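Side-chain contacts in citrinin polyketide synthase (Monascus purpureus, PDB 5MPT), which assembles the keto-aldehyde precursor of the mycotoxin citrinin from malonyl-CoA units and is represented here by its C-methyltransferase domain: residues G64-I67 / Y73-L76; R100-D103 / E108-R111; L311-M316 / K352-V357; Q345-W350 / I374-I379. All coordinates share one frame; numbering follows the deposited sequence.

Contact 1. Residues G64-I67 / Y73-L76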
# COMPACT_ATOMS: atom_id res chain seq x y z
N GLY A 64 -31.42 0.17 7.53
CA GLY A 64 -32.64 -0.59 7.68
C GLY A 64 -32.46 -2.08 7.85
O GLY A 64 -33.45 -2.82 7.75
N CYS A 65 -31.24 -2.53 8.12
CA CYS A 65 -30.95 -3.93 8.42
C CYS A 65 -30.79 -4.09 9.92
O CYS A 65 -29.76 -3.66 10.47
CB CYS A 65 -29.68 -4.41 7.72
SG CYS A 65 -29.40 -6.17 7.91
N PRO A 66 -31.74 -4.76 10.62
CA PRO A 66 -31.75 -4.86 12.09
C PRO A 66 -30.80 -5.92 12.62
O PRO A 66 -31.17 -6.75 13.46
CB PRO A 66 -33.21 -5.22 12.38
CG PRO A 66 -33.59 -6.04 11.21
CD PRO A 66 -32.94 -5.39 10.04
N ILE A 67 -29.57 -5.90 12.12
CA ILE A 67 -28.64 -6.98 12.42
C ILE A 67 -28.34 -7.05 13.91
O ILE A 67 -28.14 -8.14 14.46
CB ILE A 67 -27.37 -6.80 11.55
CG1 ILE A 67 -26.34 -7.88 11.86
CG2 ILE A 67 -26.80 -5.40 11.71
CD1 ILE A 67 -25.25 -8.04 10.76
N TYR A 73 -30.85 -17.20 12.86
CA TYR A 73 -31.39 -17.74 11.61
C TYR A 73 -32.31 -16.75 10.90
O TYR A 73 -32.82 -17.07 9.81
CB TYR A 73 -32.12 -19.08 11.81
CG TYR A 73 -31.18 -20.19 12.24
CD1 TYR A 73 -30.33 -20.80 11.33
CD2 TYR A 73 -31.13 -20.60 13.56
CE1 TYR A 73 -29.47 -21.80 11.72
CE2 TYR A 73 -30.26 -21.61 13.96
CZ TYR A 73 -29.44 -22.20 13.03
OH TYR A 73 -28.57 -23.20 13.42
N GLN A 74 -32.52 -15.56 11.45
CA GLN A 74 -33.31 -14.55 10.76
C GLN A 74 -32.73 -14.21 9.40
O GLN A 74 -31.53 -13.91 9.27
CB GLN A 74 -33.41 -13.29 11.62
CG GLN A 74 -34.35 -12.25 11.07
CD GLN A 74 -34.67 -11.17 12.08
OE1 GLN A 74 -34.89 -11.44 13.26
NE2 GLN A 74 -34.69 -9.93 11.62
N ARG A 75 -33.57 -14.23 8.38
CA ARG A 75 -33.16 -13.80 7.05
C ARG A 75 -33.00 -12.29 7.03
O ARG A 75 -33.87 -11.55 7.49
CB ARG A 75 -34.16 -14.25 5.98
CG ARG A 75 -33.60 -14.22 4.57
CD ARG A 75 -34.55 -14.83 3.55
NE ARG A 75 -33.90 -14.98 2.25
CZ ARG A 75 -34.13 -14.21 1.18
NH1 ARG A 75 -35.01 -13.22 1.23
NH2 ARG A 75 -33.46 -14.44 0.05
N LEU A 76 -31.87 -11.82 6.51
CA LEU A 76 -31.56 -10.41 6.41
C LEU A 76 -31.57 -9.99 4.95
O LEU A 76 -30.99 -10.68 4.10
CB LEU A 76 -30.18 -10.09 7.03
CG LEU A 76 -29.95 -10.50 8.48
CD1 LEU A 76 -28.51 -10.21 8.91
CD2 LEU A 76 -30.89 -9.76 9.36
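Leu76 presents its isobutyl group to Cys65 and Ile67 within a helix-turn-helix domain whose helices and small antiparallel sheet resemble a winged helix. The contact joins the loop leaving helix 40-62 to the short strand 75-76. Leu76 has CG beside its backbone N (chi1 -57°), which sends the side chain toward segment 64-67 with its two methyls divided between two partners. CD2 turns to Cys65, whose SG lies 4.1 Å from Leu76 CB and equally close to CD2, while CD1 meets CD1 of Ile67 at 4.3 Å. Ile67 also packs on Val57 and Phe60 of helix 40-62, and Leu76 on Ile102, so the three residues belong to a small hydrophobic core.

Nearer the surface, Gln74 runs out in an extended chain and crosses the Pro66 ring at about a right angle. Its amide oxygen accepts a hydrogen bond from Ala71 N, which helps to fix the amide. The loop follows a Schellman motif with Gly64 at C', and Pro66 then centres an inverse gamma turn closed by a weak bond from Ile67 N to Cys65 O. Beside that turn, Gln74 NE2 comes to 4.1 Å from Pro66 CG.

Contact 2. Residues R100-D103 / E108-R111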
# COMPACT_ATOMS: atom_id res chain seq x y z
N ARG A 100 -18.51 -13.91 12.10
CA ARG A 100 -19.52 -14.86 12.58
C ARG A 100 -20.80 -14.16 13.02
O ARG A 100 -21.54 -14.69 13.86
CB ARG A 100 -18.96 -15.74 13.70
CG ARG A 100 -17.72 -16.55 13.27
CD ARG A 100 -17.96 -17.37 11.99
NE ARG A 100 -19.12 -18.27 12.08
CZ ARG A 100 -20.20 -18.23 11.30
NH1 ARG A 100 -20.31 -17.34 10.32
NH2 ARG A 100 -21.18 -19.11 11.49
N LEU A 101 -21.10 -13.00 12.45
CA LEU A 101 -22.39 -12.36 12.70
C LEU A 101 -23.45 -12.82 11.72
O LEU A 101 -24.64 -12.82 12.06
CB LEU A 101 -22.26 -10.84 12.63
CG LEU A 101 -21.35 -10.23 13.68
CD1 LEU A 101 -21.19 -8.74 13.40
CD2 LEU A 101 -21.92 -10.46 15.09
N ILE A 102 -23.04 -13.18 10.51
CA ILE A 102 -23.97 -13.69 9.50
C ILE A 102 -23.42 -14.99 8.95
O ILE A 102 -22.22 -15.29 9.04
CB ILE A 102 -24.22 -12.69 8.35
CG1 ILE A 102 -22.91 -12.40 7.58
CG2 ILE A 102 -24.87 -11.42 8.89
CD1 ILE A 102 -23.11 -11.52 6.35
N ASP A 103 -24.33 -15.78 8.40
CA ASP A 103 -24.03 -16.88 7.50
C ASP A 103 -24.55 -16.51 6.12
O ASP A 103 -25.66 -15.98 5.99
CB ASP A 103 -24.66 -18.20 7.96
CG ASP A 103 -24.12 -18.67 9.31
OD1 ASP A 103 -22.88 -18.84 9.46
OD2 ASP A 103 -24.95 -18.88 10.23
N GLU A 108 -28.68 -15.76 0.01
CA GLU A 108 -29.38 -15.69 1.29
C GLU A 108 -28.42 -15.33 2.41
O GLU A 108 -27.39 -15.99 2.60
CB GLU A 108 -30.06 -17.02 1.59
CG GLU A 108 -30.92 -16.96 2.84
CD GLU A 108 -31.74 -18.22 3.06
OE1 GLU A 108 -31.22 -19.32 2.81
OE2 GLU A 108 -32.91 -18.09 3.48
N ILE A 109 -28.76 -14.29 3.16
CA ILE A 109 -28.01 -13.85 4.33
C ILE A 109 -28.85 -14.15 5.56
O ILE A 109 -30.02 -13.76 5.62
CB ILE A 109 -27.69 -12.35 4.25
CG1 ILE A 109 -26.98 -12.01 2.93
CG2 ILE A 109 -26.86 -11.93 5.46
CD1 ILE A 109 -27.16 -10.59 2.51
N THR A 110 -28.27 -14.84 6.52
CA THR A 110 -28.99 -15.17 7.74
C THR A 110 -28.14 -14.80 8.95
O THR A 110 -26.91 -14.88 8.91
CB THR A 110 -29.36 -16.66 7.79
OG1 THR A 110 -28.17 -17.45 7.64
CG2 THR A 110 -30.34 -16.99 6.67
N ARG A 111 -28.81 -14.37 10.01
CA ARG A 111 -28.14 -13.99 11.24
C ARG A 111 -27.71 -15.24 12.01
O ARG A 111 -28.40 -16.26 11.97
CB ARG A 111 -29.07 -13.12 12.09
CG ARG A 111 -28.43 -12.52 13.33
CD ARG A 111 -27.59 -11.27 13.02
NE ARG A 111 -27.26 -10.63 14.28
CZ ARG A 111 -26.30 -11.06 15.09
NH1 ARG A 111 -25.55 -12.10 14.74
NH2 ARG A 111 -26.10 -10.44 16.25
O HOH W 1 -27.75 -17.85 4.72
O HOH W 2 -27.81 -18.09 10.00
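Arg111 first leads away from Leu101, with CG opposite its own backbone N (chi1 -173°), and then bends sharply at chi2 (80°) to bring the guanidinium back alongside the leucine. The two side chains end up side by side, pointing the same way, with Leu101 CD2 at 4.0 Å from Arg111 NH1. From there NH1 donates to Leu101 O at 2.9 Å. The nitrogen meets a lone pair in the carbonyl plane, although the bond is bent at the hydrogen and the oxygen is tilted from the guanidinium plane. NE of the same residue bonds to Ile67 O and NH1 also to Val114 O, so the group is held by several backbone carbonyls that would suit its positive charge.

The segments are part of the beta hairpin 102-105/108-111, which corresponds to the wing if the domain is read as a winged helix. Asp103 and Thr110 form an antiparallel hydrogen-bonded pair: Asp103 N donates to Thr110 O at 2.8 Å, and Thr110 N returns a bond to Asp103 O at 2.9 Å. At the adjoining non-hydrogen-bonded pair of Ile102 and Arg111 the side chains diverge. Ile102 instead crosses Ile109 obliquely, CD1 lying 3.9 Å from Ile109 CG2, and both rest on Tyr93 of helix 86-98.

Asp103 and Thr110 project from the same face of the sheet, their CB and OG1 atoms 3.6 Å apart. One water accepts from Thr110 OG1 and donates to Asp103 OD2 and Arg111 O; another donates to Thr110 OG1, Asp103 O and Glu108 O. Asp103 OD1 offers its syn lone pair to Arg100 NH2 in a 2.7 Å salt bridge.

Contact 3. Residues L311-M316 / K352-V357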
# COMPACT_ATOMS: atom_id res chain seq x y z
N LEU A 311 13.78 -2.76 -10.57
CA LEU A 311 12.58 -2.29 -9.91
C LEU A 311 12.56 -2.79 -8.47
O LEU A 311 12.76 -3.98 -8.23
CB LEU A 311 11.35 -2.80 -10.65
CG LEU A 311 9.97 -2.66 -9.98
CD1 LEU A 311 9.64 -1.20 -9.79
CD2 LEU A 311 8.95 -3.34 -10.84
N LEU A 312 12.24 -1.90 -7.54
CA LEU A 312 11.99 -2.25 -6.15
C LEU A 312 10.55 -1.88 -5.83
O LEU A 312 10.24 -0.71 -5.60
CB LEU A 312 12.97 -1.55 -5.21
CG LEU A 312 12.87 -2.05 -3.78
CD1 LEU A 312 13.30 -3.49 -3.64
CD2 LEU A 312 13.76 -1.21 -2.90
N LEU A 313 9.70 -2.89 -5.82
CA LEU A 313 8.33 -2.73 -5.35
C LEU A 313 8.25 -2.83 -3.83
O LEU A 313 8.96 -3.63 -3.19
CB LEU A 313 7.44 -3.81 -5.95
CG LEU A 313 7.24 -3.81 -7.45
CD1 LEU A 313 6.68 -5.14 -7.88
CD2 LEU A 313 6.28 -2.69 -7.85
N LEU A 314 7.40 -2.01 -3.25
CA LEU A 314 6.93 -2.21 -1.89
C LEU A 314 5.44 -2.42 -2.05
O LEU A 314 4.72 -1.48 -2.39
CB LEU A 314 7.23 -1.02 -0.98
CG LEU A 314 7.16 -1.31 0.52
CD1 LEU A 314 7.71 -0.13 1.32
CD2 LEU A 314 5.75 -1.62 0.99
N GLU A 315 4.98 -3.66 -1.90
CA GLU A 315 3.60 -4.02 -2.18
C GLU A 315 2.99 -4.80 -1.04
O GLU A 315 3.61 -5.69 -0.47
CB GLU A 315 3.50 -4.87 -3.46
CG GLU A 315 3.51 -4.05 -4.71
CD GLU A 315 2.18 -3.39 -4.96
OE1 GLU A 315 1.16 -3.81 -4.35
OE2 GLU A 315 2.16 -2.43 -5.75
N MET A 316 1.74 -4.45 -0.74
CA MET A 316 0.95 -5.22 0.20
C MET A 316 0.55 -6.53 -0.48
O MET A 316 -0.15 -6.52 -1.50
CB MET A 316 -0.27 -4.42 0.62
CG MET A 316 -1.03 -5.12 1.71
SD MET A 316 -2.23 -4.07 2.55
CE MET A 316 -1.23 -3.38 3.88
N LYS A 352 5.35 -13.93 -11.51
CA LYS A 352 4.83 -14.41 -12.79
C LYS A 352 4.73 -13.28 -13.79
O LYS A 352 5.22 -13.38 -14.92
CB LYS A 352 3.47 -15.07 -12.59
CG LYS A 352 2.98 -15.83 -13.82
CD LYS A 352 1.54 -16.32 -13.66
CE LYS A 352 0.53 -15.18 -13.76
NZ LYS A 352 -0.88 -15.63 -13.62
N ILE A 353 4.09 -12.17 -13.40
CA ILE A 353 3.97 -11.03 -14.29
C ILE A 353 5.35 -10.54 -14.70
O ILE A 353 5.64 -10.36 -15.89
CB ILE A 353 3.18 -9.90 -13.61
CG1 ILE A 353 1.77 -10.37 -13.21
CG2 ILE A 353 3.14 -8.67 -14.51
CD1 ILE A 353 0.87 -10.66 -14.35
N LEU A 354 6.20 -10.28 -13.71
CA LEU A 354 7.50 -9.66 -13.94
C LEU A 354 8.34 -10.50 -14.89
O LEU A 354 8.95 -9.97 -15.83
CB LEU A 354 8.21 -9.47 -12.61
CG LEU A 354 7.59 -8.40 -11.73
CD1 LEU A 354 8.03 -8.58 -10.29
CD2 LEU A 354 7.99 -7.03 -12.24
N THR A 355 8.35 -11.82 -14.69
CA THR A 355 9.12 -12.69 -15.57
C THR A 355 8.58 -12.65 -16.99
O THR A 355 9.34 -12.63 -17.97
CB THR A 355 9.07 -14.11 -15.02
OG1 THR A 355 9.69 -14.13 -13.73
CG2 THR A 355 9.79 -15.08 -15.93
N SER A 356 7.25 -12.62 -17.13
CA SER A 356 6.64 -12.69 -18.45
C SER A 356 6.91 -11.45 -19.29
O SER A 356 6.82 -11.53 -20.52
CB SER A 356 5.13 -12.91 -18.29
OG SER A 356 4.48 -11.76 -17.76
N VAL A 357 7.23 -10.30 -18.68
CA VAL A 357 7.47 -9.08 -19.43
C VAL A 357 8.96 -8.77 -19.59
O VAL A 357 9.31 -7.72 -20.14
CB VAL A 357 6.73 -7.88 -18.82
CG1 VAL A 357 5.24 -8.22 -18.68
CG2 VAL A 357 7.32 -7.45 -17.47
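Leu354 bridges Leu311 and Leu313, two residues from one face of strand 309-316, and thereby seats the last turns of helix 347-356 on the sheet. Along the helix, Lys352 contributes a backbone carbonyl, which accepts the amide of Ser356. Ile353 turns its side chain elsewhere, to Glu295 and Thr298 of helix 294-304.

Leu354 comes next and carries the whole contact. Its CG stands opposite the carbonyl carbon (chi1 -70°), which directs the branch at the strand. There each methyl finds a different leucine. CD2 meets CD2 of Leu311 at 4.1 Å, the two side chains crossing at about a right angle. CD1 approaches CD1 of Leu313 more loosely, at 4.4 Å. The contact is purely apolar and buried, a modest piece of packing in which one leucine touches two.

Ser356 turns its hydroxyl back into the final turn: OG donates to Ile353 O at 2.6 Å, tilted 24° from the carbonyl plane. At Val357 the helical bonding fades into two weak amide bonds, to Ile353 O and Leu354 O.

The strand order 3-2-1-4-5-7-6, with an antiparallel seventh strand, is that of a class I, Rossmann-like methyltransferase. Two residues beyond Leu313 on this strand is the active-site Glu315, hydrogen-bonded to His289 ND1. Strand 309-316 lies between strands 279-285 and 375-381, and helix 347-356 packs beside helix 294-304.

Contact 4. Residues Q345-W350 / I374-I379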
# COMPACT_ATOMS: atom_id res chain seq x y z
N GLN A 345 -1.83 -8.54 -4.78
CA GLN A 345 -1.44 -9.88 -5.23
C GLN A 345 -0.24 -10.38 -4.44
O GLN A 345 0.63 -9.59 -4.04
CB GLN A 345 -1.12 -9.89 -6.73
CG GLN A 345 -2.38 -9.60 -7.60
CD GLN A 345 -3.47 -10.65 -7.46
OE1 GLN A 345 -4.66 -10.33 -7.28
NE2 GLN A 345 -3.09 -11.91 -7.58
N PRO A 346 -0.16 -11.69 -4.20
CA PRO A 346 0.99 -12.24 -3.51
C PRO A 346 2.20 -12.19 -4.42
O PRO A 346 2.08 -12.17 -5.65
CB PRO A 346 0.58 -13.69 -3.23
CG PRO A 346 -0.32 -14.02 -4.33
CD PRO A 346 -1.10 -12.75 -4.62
N ALA A 347 3.37 -12.20 -3.77
CA ALA A 347 4.64 -12.05 -4.49
C ALA A 347 4.80 -13.06 -5.61
O ALA A 347 5.42 -12.77 -6.65
CB ALA A 347 5.79 -12.18 -3.50
N THR A 348 4.26 -14.27 -5.42
CA THR A 348 4.37 -15.31 -6.44
C THR A 348 3.70 -14.87 -7.74
O THR A 348 4.21 -15.15 -8.83
CB THR A 348 3.77 -16.62 -5.93
OG1 THR A 348 2.44 -16.38 -5.43
CG2 THR A 348 4.62 -17.20 -4.80
N HIS A 349 2.57 -14.17 -7.63
CA HIS A 349 1.91 -13.64 -8.81
C HIS A 349 2.73 -12.51 -9.42
O HIS A 349 2.87 -12.43 -10.65
CB HIS A 349 0.52 -13.12 -8.45
CG HIS A 349 -0.20 -12.49 -9.60
ND1 HIS A 349 -0.79 -13.24 -10.60
CD2 HIS A 349 -0.43 -11.19 -9.91
CE1 HIS A 349 -1.35 -12.42 -11.48
NE2 HIS A 349 -1.15 -11.18 -11.07
N TRP A 350 3.22 -11.61 -8.59
CA TRP A 350 4.09 -10.56 -9.09
C TRP A 350 5.26 -11.15 -9.86
O TRP A 350 5.61 -10.64 -10.93
CB TRP A 350 4.59 -9.71 -7.93
CG TRP A 350 3.59 -8.75 -7.40
CD1 TRP A 350 2.86 -8.87 -6.27
CD2 TRP A 350 3.23 -7.50 -7.99
NE1 TRP A 350 2.06 -7.77 -6.11
CE2 TRP A 350 2.26 -6.92 -7.17
CE3 TRP A 350 3.63 -6.83 -9.15
CZ2 TRP A 350 1.68 -5.68 -7.47
CZ3 TRP A 350 3.05 -5.61 -9.43
CH2 TRP A 350 2.10 -5.05 -8.61
N ILE A 374 2.68 -9.67 5.13
CA ILE A 374 1.66 -8.65 4.87
C ILE A 374 2.08 -7.72 3.75
O ILE A 374 1.29 -7.43 2.84
CB ILE A 374 1.32 -7.86 6.15
CG1 ILE A 374 0.77 -8.79 7.23
CG2 ILE A 374 0.33 -6.75 5.84
CD1 ILE A 374 0.71 -8.14 8.60
N GLN A 375 3.30 -7.19 3.83
CA GLN A 375 3.93 -6.47 2.74
C GLN A 375 5.28 -7.08 2.48
O GLN A 375 5.89 -7.71 3.35
CB GLN A 375 4.11 -4.98 3.03
CG GLN A 375 2.86 -4.35 3.62
CD GLN A 375 2.65 -2.96 3.13
OE1 GLN A 375 2.39 -2.75 1.93
NE2 GLN A 375 2.77 -1.99 3.99
N ARG A 376 5.77 -6.83 1.28
CA ARG A 376 7.09 -7.27 0.88
C ARG A 376 7.75 -6.19 0.05
O ARG A 376 7.09 -5.45 -0.69
CB ARG A 376 7.02 -8.54 0.06
CG ARG A 376 6.43 -9.70 0.78
CD ARG A 376 6.61 -10.97 0.02
NE ARG A 376 5.72 -11.99 0.54
CZ ARG A 376 6.00 -12.82 1.54
NH1 ARG A 376 7.20 -12.80 2.15
NH2 ARG A 376 5.06 -13.68 1.93
N LEU A 377 9.08 -6.11 0.16
CA LEU A 377 9.87 -5.56 -0.92
C LEU A 377 10.06 -6.66 -1.96
O LEU A 377 10.45 -7.78 -1.63
CB LEU A 377 11.23 -5.05 -0.45
CG LEU A 377 11.29 -3.91 0.57
CD1 LEU A 377 12.74 -3.66 1.01
CD2 LEU A 377 10.64 -2.67 0.01
N ILE A 378 9.79 -6.32 -3.20
CA ILE A 378 9.91 -7.24 -4.32
C ILE A 378 10.85 -6.56 -5.29
O ILE A 378 10.57 -5.46 -5.79
CB ILE A 378 8.55 -7.55 -5.00
CG1 ILE A 378 7.54 -8.08 -3.98
CG2 ILE A 378 8.72 -8.57 -6.12
CD1 ILE A 378 6.11 -8.13 -4.54
N ILE A 379 12.01 -7.16 -5.49
CA ILE A 379 13.00 -6.61 -6.40
C ILE A 379 12.95 -7.39 -7.70
O ILE A 379 12.75 -8.62 -7.71
CB ILE A 379 14.42 -6.64 -5.76
CG1 ILE A 379 15.38 -5.83 -6.63
CG2 ILE A 379 14.95 -8.08 -5.58
CD1 ILE A 379 16.73 -5.58 -5.93
O HOH W 3 3.42 -12.98 -0.93
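The five-membered ring of Trp350 receives the CD1 methyl of Ile378 in an off-centre CH-pi contact, 4.1 Å from the ring centroid and 30° off the ring normal. The methyl is displaced toward the CD1 and CG atoms of the indole, its closest approach being 3.8 Å to Trp350 CD1, and the two side chains cross at about a right angle. Further round, the indole touches Leu313 and the active-site Glu315. The second flat group, the Arg376 guanidinium, is met obliquely by the Ala347 methyl, and Ala347 CB lies 3.8 Å from Arg376 CD.

Together these pairs dock the start of helix 347-356, with Pro346 at its N-cap, on strand 375-381 of the Rossmann-like methyltransferase sheet. An extended chain from CG to NE carries Arg376 past Ala347. Its NH1 then bonds to Thr365 O and its NH2 to Asn373 OD1.

Between helix and strand, a water accepts from Ala347 N and from Arg376 NE, both at 2.9 Å. It receives two donors at once, so its oxygen probably eases the meeting of the arginine's charge with the positive end of the helix dipole.

In the fold
The four contacts fall into two pairs. Contacts 1 and 2, with centres 8 Å apart, share the small sheet of the helix-turn-helix domain; Tyr73 N lies 2.8 Å from Arg111 O, a probable hydrogen bond from the loop just before strand 75-76 to strand 108-111. Contacts 3 and 4, 7 Å apart between centres, share helix 347-356 and use neighbouring strands, 309-316 and 375-381; Leu313 N probably bonds to Ile378 O at 2.7 Å. Contacts 1 and 3 are about 43 Å apart, centre to centre. Contact 3 holds the catalytic Glu315 on its strand; in contact 4 the Trp350 side chain comes within about 3 Å of that of Glu315 and about 4 Å of that of His289. The side chains of Leu313 and Trp350 lie about 10 and 11 Å from the bound S-adenosyl-L-homocysteine.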